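Local coordinates for possible transcriptional regulator, ArsR family protein (Rhodococcus sp., PDB 2OQG) that probably binds DNA as a winged helix-turn-helix transcriptional regulator of the ArsR family, at residues A[55-65]-A[75-83]. Numbering follows the deposited sequence.
Sequences LNALQACGLVE and YRALGAELN. With ACY (acetic acid), chain F.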
ATOM      1  N   LEU A  55       6.355 -16.784   4.763  1.00 11.43           N
ATOM      2  CA  LEU A  55       5.794 -15.427   4.900  1.00 11.37           C
ATOM      3  C   LEU A  55       5.128 -15.235   6.254  1.00 12.33           C
ATOM      4  O   LEU A  55       5.279 -14.194   6.894  1.00 11.59           O
ATOM      5  CB  LEU A  55       4.842 -15.080   3.803  1.00 13.71           C
ATOM      6  CG  LEU A  55       5.498 -14.881   2.453  1.00 10.61           C
ATOM      7  CD1 LEU A  55       4.382 -14.866   1.400  1.00 14.34           C
ATOM      8  CD2 LEU A  55       6.405 -13.577   2.405  1.00 10.18           C
ATOM      9  N   ASN A  56       4.403 -16.255   6.702  1.00 12.07           N
ATOM     10  CA  ASN A  56       3.701 -16.148   8.005  1.00 12.34           C
ATOM     11  C   ASN A  56       4.739 -15.992   9.107  1.00 11.30           C
ATOM     12  O   ASN A  56       4.552 -15.169  10.043  1.00 13.68           O
ATOM     13  CB  ASN A  56       2.798 -17.385   8.248  1.00 13.56           C
ATOM     14  CG  ASN A  56       1.618 -17.409   7.307  1.00 17.07           C
ATOM     15  OD1 ASN A  56       1.314 -16.393   6.684  1.00 20.34           O
ATOM     16  ND2 ASN A  56       0.944 -18.576   7.176  1.00 21.16           N
ATOM     17  N   ALA A  57       5.821 -16.767   9.012  1.00 12.17           N
ATOM     18  CA  ALA A  57       6.878 -16.720  10.052  1.00 12.79           C
ATOM     19  C   ALA A  57       7.526 -15.348  10.024  1.00 12.00           C
ATOM     20  O   ALA A  57       7.741 -14.718  11.105  1.00 12.65           O
ATOM     21  CB  ALA A  57       7.906 -17.794   9.831  1.00 13.28           C
ATOM     22  N   LEU A  58       7.827 -14.873   8.806  1.00 10.88           N
ATOM     23  CA  LEU A  58       8.427 -13.522   8.682  1.00 10.14           C
ATOM     24  C   LEU A  58       7.503 -12.401   9.185  1.00  9.59           C
ATOM     25  O   LEU A  58       7.984 -11.419   9.821  1.00  9.65           O
ATOM     26  CB  LEU A  58       8.877 -13.250   7.241  1.00 10.15           C
ATOM     27  CG  LEU A  58       9.992 -14.155   6.756  1.00 11.13           C
ATOM     28  CD1 LEU A  58      10.165 -13.984   5.231  1.00 10.97           C
ATOM     29  CD2 LEU A  58      11.335 -13.840   7.516  1.00 11.31           C
ATOM     30  N   GLN A  59       6.202 -12.483   8.915  1.00  9.99           N
ATOM     31  CA  GLN A  59       5.292 -11.447   9.423  1.00  9.76           C
ATOM     32  C   GLN A  59       5.165 -11.527  10.932  1.00 10.78           C
ATOM     33  O   GLN A  59       5.079 -10.483  11.619  1.00 13.05           O
ATOM     34  CB  GLN A  59       3.904 -11.591   8.781  1.00 11.37           C
ATOM     35  CG  GLN A  59       3.910 -11.440   7.302  1.00 10.04           C
ATOM     36  CD  GLN A  59       2.529 -11.671   6.700  1.00 14.30           C
ATOM     37  OE1 GLN A  59       1.691 -10.783   6.647  1.00 15.01           O
ATOM     38  NE2 GLN A  59       2.286 -12.891   6.308  1.00 15.84           N
ATOM     39  N   ALA A  60       5.171 -12.757  11.466  1.00 11.27           N
ATOM     40  CA  ALA A  60       4.939 -12.921  12.902  1.00 12.65           C
ATOM     41  C   ALA A  60       6.052 -12.315  13.725  1.00 13.17           C
ATOM     42  O   ALA A  60       5.839 -11.975  14.872  1.00 16.43           O
ATOM     43  CB  ALA A  60       4.765 -14.442  13.282  1.00 12.95           C
ATOM     44  N   CYS A  61       7.263 -12.267  13.183  1.00 12.00           N
ATOM     45  CA  CYS A  61       8.373 -11.729  13.970  1.00 13.35           C
ATOM     46  C   CYS A  61       8.701 -10.314  13.497  1.00 12.87           C
ATOM     47  O   CYS A  61       9.672  -9.716  13.979  1.00 15.14           O
ATOM     48  CB  CYS A  61       9.575 -12.678  13.881  1.00 14.86           C
ATOM     49  SG  CYS A  61      10.330 -12.642  12.305  1.00 17.52           S
ATOM     50  N   GLY A  62       7.873  -9.757  12.612  1.00 10.90           N
ATOM     51  CA  GLY A  62       7.987  -8.347  12.243  1.00 11.47           C
ATOM     52  C   GLY A  62       8.937  -8.016  11.108  1.00 10.86           C
ATOM     53  O   GLY A  62       9.197  -6.832  10.822  1.00 12.95           O
ATOM     54  N   LEU A  63       9.439  -9.033  10.423  1.00 10.06           N
ATOM     55  CA  LEU A  63      10.397  -8.784   9.324  1.00  7.57           C
ATOM     56  C   LEU A  63       9.743  -8.452   7.994  1.00  8.68           C
ATOM     57  O   LEU A  63      10.384  -7.912   7.048  1.00 11.38           O
ATOM     58  CB  LEU A  63      11.295 -10.020   9.132  1.00  7.64           C
ATOM     59  CG  LEU A  63      12.342 -10.172  10.245  1.00  9.58           C
ATOM     60  CD1 LEU A  63      13.008 -11.520  10.166  1.00 14.70           C
ATOM     61  CD2 LEU A  63      13.413  -9.085  10.063  1.00 12.36           C
ATOM     62  N   VAL A  64       8.464  -8.809   7.902  1.00  8.81           N
ATOM     63  CA  VAL A  64       7.632  -8.589   6.684  1.00  9.45           C
ATOM     64  C   VAL A  64       6.284  -8.066   7.080  1.00  9.07           C
ATOM     65  O   VAL A  64       5.723  -8.462   8.153  1.00  9.71           O
ATOM     66  CB  VAL A  64       7.488  -9.934   5.855  1.00  8.63           C
ATOM     67  CG1 VAL A  64       6.410  -9.867   4.841  1.00  9.61           C
ATOM     68  CG2 VAL A  64       8.845 -10.314   5.279  1.00  9.35           C
ATOM     69  N   GLU A  65       5.733  -7.173   6.232  1.00  9.99           N
ATOM     70  CA  GLU A  65       4.343  -6.802   6.391  1.00 12.21           C
ATOM     71  C   GLU A  65       3.563  -7.079   5.098  1.00 11.76           C
ATOM     72  O   GLU A  65       4.114  -6.935   3.992  1.00 13.24           O
ATOM     73  CB  GLU A  65       4.154  -5.343   6.837  1.00 13.84           C
ATOM     74  CG  GLU A  65       4.585  -4.323   5.819  1.00 14.79           C
ATOM     75  CD  GLU A  65       4.494  -2.883   6.342  1.00 17.71           C
ATOM     76  OE1 GLU A  65       4.063  -2.690   7.518  1.00 22.62           O
ATOM     77  OE2 GLU A  65       4.905  -1.936   5.587  1.00 23.37           O
ATOM     78  N   TYR A  75       3.699  -8.296  -0.377  1.00 11.48           N
ATOM     79  CA  TYR A  75       4.476  -8.320   0.879  1.00 11.77           C
ATOM     80  C   TYR A  75       5.691  -7.421   0.776  1.00 11.91           C
ATOM     81  O   TYR A  75       6.238  -7.223  -0.334  1.00 11.86           O
ATOM     82  CB  TYR A  75       4.893  -9.747   1.218  1.00 12.86           C
ATOM     83  CG  TYR A  75       3.704 -10.616   1.447  1.00 11.40           C
ATOM     84  CD1 TYR A  75       3.164 -10.726   2.707  1.00 13.70           C
ATOM     85  CD2 TYR A  75       3.042 -11.281   0.364  1.00 12.75           C
ATOM     86  CE1 TYR A  75       2.025 -11.528   2.952  1.00 12.30           C
ATOM     87  CE2 TYR A  75       1.873 -12.069   0.604  1.00 13.06           C
ATOM     88  CZ  TYR A  75       1.387 -12.176   1.898  1.00 13.91           C
ATOM     89  OH  TYR A  75       0.264 -12.938   2.110  1.00 18.05           O
ATOM     90  N   ARG A  76       6.163  -6.921   1.924  1.00 11.42           N
ATOM     91  CA  ARG A  76       7.249  -5.936   1.901  1.00 11.81           C
ATOM     92  C   ARG A  76       8.166  -6.266   3.095  1.00 12.23           C
ATOM     93  O   ARG A  76       7.677  -6.544   4.170  1.00 12.00           O
ATOM     94  CB  ARG A  76       6.691  -4.501   2.046  1.00 12.00           C
ATOM     95  CG  ARG A  76       7.702  -3.433   2.305  1.00 12.84           C
ATOM     96  CD  ARG A  76       6.918  -2.136   2.537  1.00 14.17           C
ATOM     97  NE  ARG A  76       6.046  -1.813   1.405  1.00 16.27           N
ATOM     98  CZ  ARG A  76       5.048  -0.922   1.454  1.00 15.20           C
ATOM     99  NH1 ARG A  76       4.800  -0.266   2.590  1.00 19.29           N
ATOM    100  NH2 ARG A  76       4.338  -0.665   0.352  1.00 19.29           N
ATOM    101  N   ALA A  77       9.476  -6.281   2.879  1.00 10.66           N
ATOM    102  CA  ALA A  77      10.446  -6.476   3.973  1.00 10.84           C
ATOM    103  C   ALA A  77      10.564  -5.159   4.713  1.00 12.94           C
ATOM    104  O   ALA A  77      10.609  -4.075   4.087  1.00 12.67           O
ATOM    105  CB  ALA A  77      11.797  -6.905   3.440  1.00 12.42           C
ATOM    106  N   LEU A  78      10.794  -5.277   6.020  1.00 11.86           N
ATOM    107  CA  LEU A  78      10.900  -4.142   6.927  1.00 12.97           C
ATOM    108  C   LEU A  78      12.222  -4.153   7.654  1.00 12.47           C
ATOM    109  O   LEU A  78      12.684  -5.217   8.137  1.00 12.51           O
ATOM    110  CB  LEU A  78       9.808  -4.231   7.994  1.00 12.67           C
ATOM    111  CG  LEU A  78       8.413  -4.046   7.417  1.00 13.45           C
ATOM    112  CD1 LEU A  78       7.367  -4.289   8.535  1.00 15.47           C
ATOM    113  CD2 LEU A  78       8.182  -2.716   6.780  1.00 14.67           C
ATOM    114  N   GLY A  79      12.874  -2.976   7.716  1.00 13.82           N
ATOM    115  CA  GLY A  79      14.169  -2.924   8.390  1.00 13.50           C
ATOM    116  C   GLY A  79      14.144  -2.887   9.894  1.00 13.37           C
ATOM    117  O   GLY A  79      15.173  -3.208  10.522  1.00 14.42           O
ATOM    118  N   ALA A  80      13.027  -2.481  10.517  1.00 14.50           N
ATOM    119  CA  ALA A  80      12.995  -2.270  12.000  1.00 15.15           C
ATOM    120  C   ALA A  80      13.583  -3.398  12.844  1.00 15.06           C
ATOM    121  O   ALA A  80      14.394  -3.119  13.784  1.00 15.11           O
ATOM    122  CB  ALA A  80      11.581  -1.937  12.525  1.00 15.93           C
ATOM    123  N   GLU A  81      13.202  -4.650  12.572  1.00 14.84           N
ATOM    124  CA  GLU A  81      13.754  -5.721  13.397  1.00 15.97           C
ATOM    125  C   GLU A  81      15.195  -6.076  13.069  1.00 13.51           C
ATOM    126  O   GLU A  81      15.921  -6.512  13.963  1.00 14.97           O
ATOM    127  CB  GLU A  81      12.868  -6.973  13.343  1.00 16.60           C
ATOM    128  CG  GLU A  81      11.413  -6.647  13.723  1.00 21.94           C
ATOM    129  CD  GLU A  81      11.092  -6.624  15.208  1.00 31.55           C
ATOM    130  OE1 GLU A  81      10.161  -7.376  15.602  1.00 38.55           O
ATOM    131  OE2 GLU A  81      11.698  -5.855  15.991  1.00 35.50           O
ATOM    132  N   LEU A  82      15.649  -5.819  11.835  1.00 14.29           N
ATOM    133  CA  LEU A  82      17.017  -6.050  11.475  1.00 13.37           C
ATOM    134  C   LEU A  82      17.817  -4.974  12.190  1.00 10.74           C
ATOM    135  O   LEU A  82      18.881  -5.258  12.731  1.00 11.57           O
ATOM    136  CB  LEU A  82      17.279  -5.906   9.984  1.00 13.49           C
ATOM    137  CG  LEU A  82      16.958  -6.952   8.942  1.00 13.66           C
ATOM    138  CD1 LEU A  82      17.778  -6.676   7.642  1.00 14.90           C
ATOM    139  CD2 LEU A  82      17.090  -8.319   9.484  1.00 15.56           C
ATOM    140  N   ASN A  83      17.270  -3.759  12.264  1.00 12.74           N
ATOM    141  CA  ASN A  83      18.016  -2.662  12.955  1.00 13.49           C
ATOM    142  C   ASN A  83      18.123  -2.933  14.454  1.00 13.29           C
ATOM    143  O   ASN A  83      19.191  -2.778  15.073  1.00 12.80           O
ATOM    144  CB  ASN A  83      17.363  -1.308  12.700  1.00 14.29           C
ATOM    145  CG  ASN A  83      17.356  -0.934  11.246  1.00 18.16           C
ATOM    146  OD1 ASN A  83      18.202  -1.385  10.444  1.00 20.95           O
ATOM    147  ND2 ASN A  83      16.406  -0.073  10.880  1.00 20.53           N
TER
HETATM  148  C   ACY F 203       2.024   1.781   1.103  1.00 25.09           C
HETATM  149  O   ACY F 203       2.723   1.613   2.119  1.00 25.97           O
HETATM  150  OXT ACY F 203       2.066   1.100   0.052  1.00 24.54           O
HETATM  151  CH3 ACY F 203       1.031   2.904   1.138  1.00 25.37           C
HETATM  152  O   HOH W   1       0.344 -14.025   4.543  1.00 26.85           O
HETATM  153  O   HOH W   2      11.643  -5.760  10.645  1.00 17.12           O
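Val64 and Glu65 pair with Ala77 and Arg76 at the base of the antiparallel wing of a winged helix-turn-helix domain, a compact example of how one hairpin can tie the end of one helix to the start of another. Helix 48-60 stops in a Schellman motif with Gly62 at positive phi, and the chain turns directly into the wing. Backbone bonds set the register: Glu65 N gives to Arg76 O at 2.9 Å, Arg76 N returns a bond to Glu65 O, and beyond the strand Leu78 N bonds to Leu63 O. A water then bridges Gly62 O, Leu78 O and Glu81 N, linking the Schellman turn to the first turn of helix 80-107.

Side-chain packing accompanies this ladder. Leu55 CD1 sits over one face of the Tyr75 ring, a CH-pi contact 3.9 Å from the centroid, while the Gln59 amide stands nearly upright to that ring, 82° between planes, and its NE2 shares a second water with Tyr75 OH. Leu63 CD2 meets Leu82 CD2, and helix 21-32 covers Val64 and Tyr75.

Charge gathers on the face bearing Glu65 and Arg76. With CG lodged between backbone N and carbonyl carbon (chi1 66°), the extended Glu65 chain runs alongside Arg76 and crosses Leu78, whose CD2 lies 3.6 Å from Glu65 OE2. The salt bridge from Arg76 NH1 to Glu65 OE2 is weak, at 3.4 Å. A glutamine here takes away the carboxylate charge and would probably leave the guanidinium more dependent on Asp34, its second anionic partner. An acetic acid molecule, probably from the crystallisation liquor, takes straighter bonds: Arg76 NH1 reaches its O at 2.8 Å. Arg76 NH2 meets its OXT at 2.9 Å.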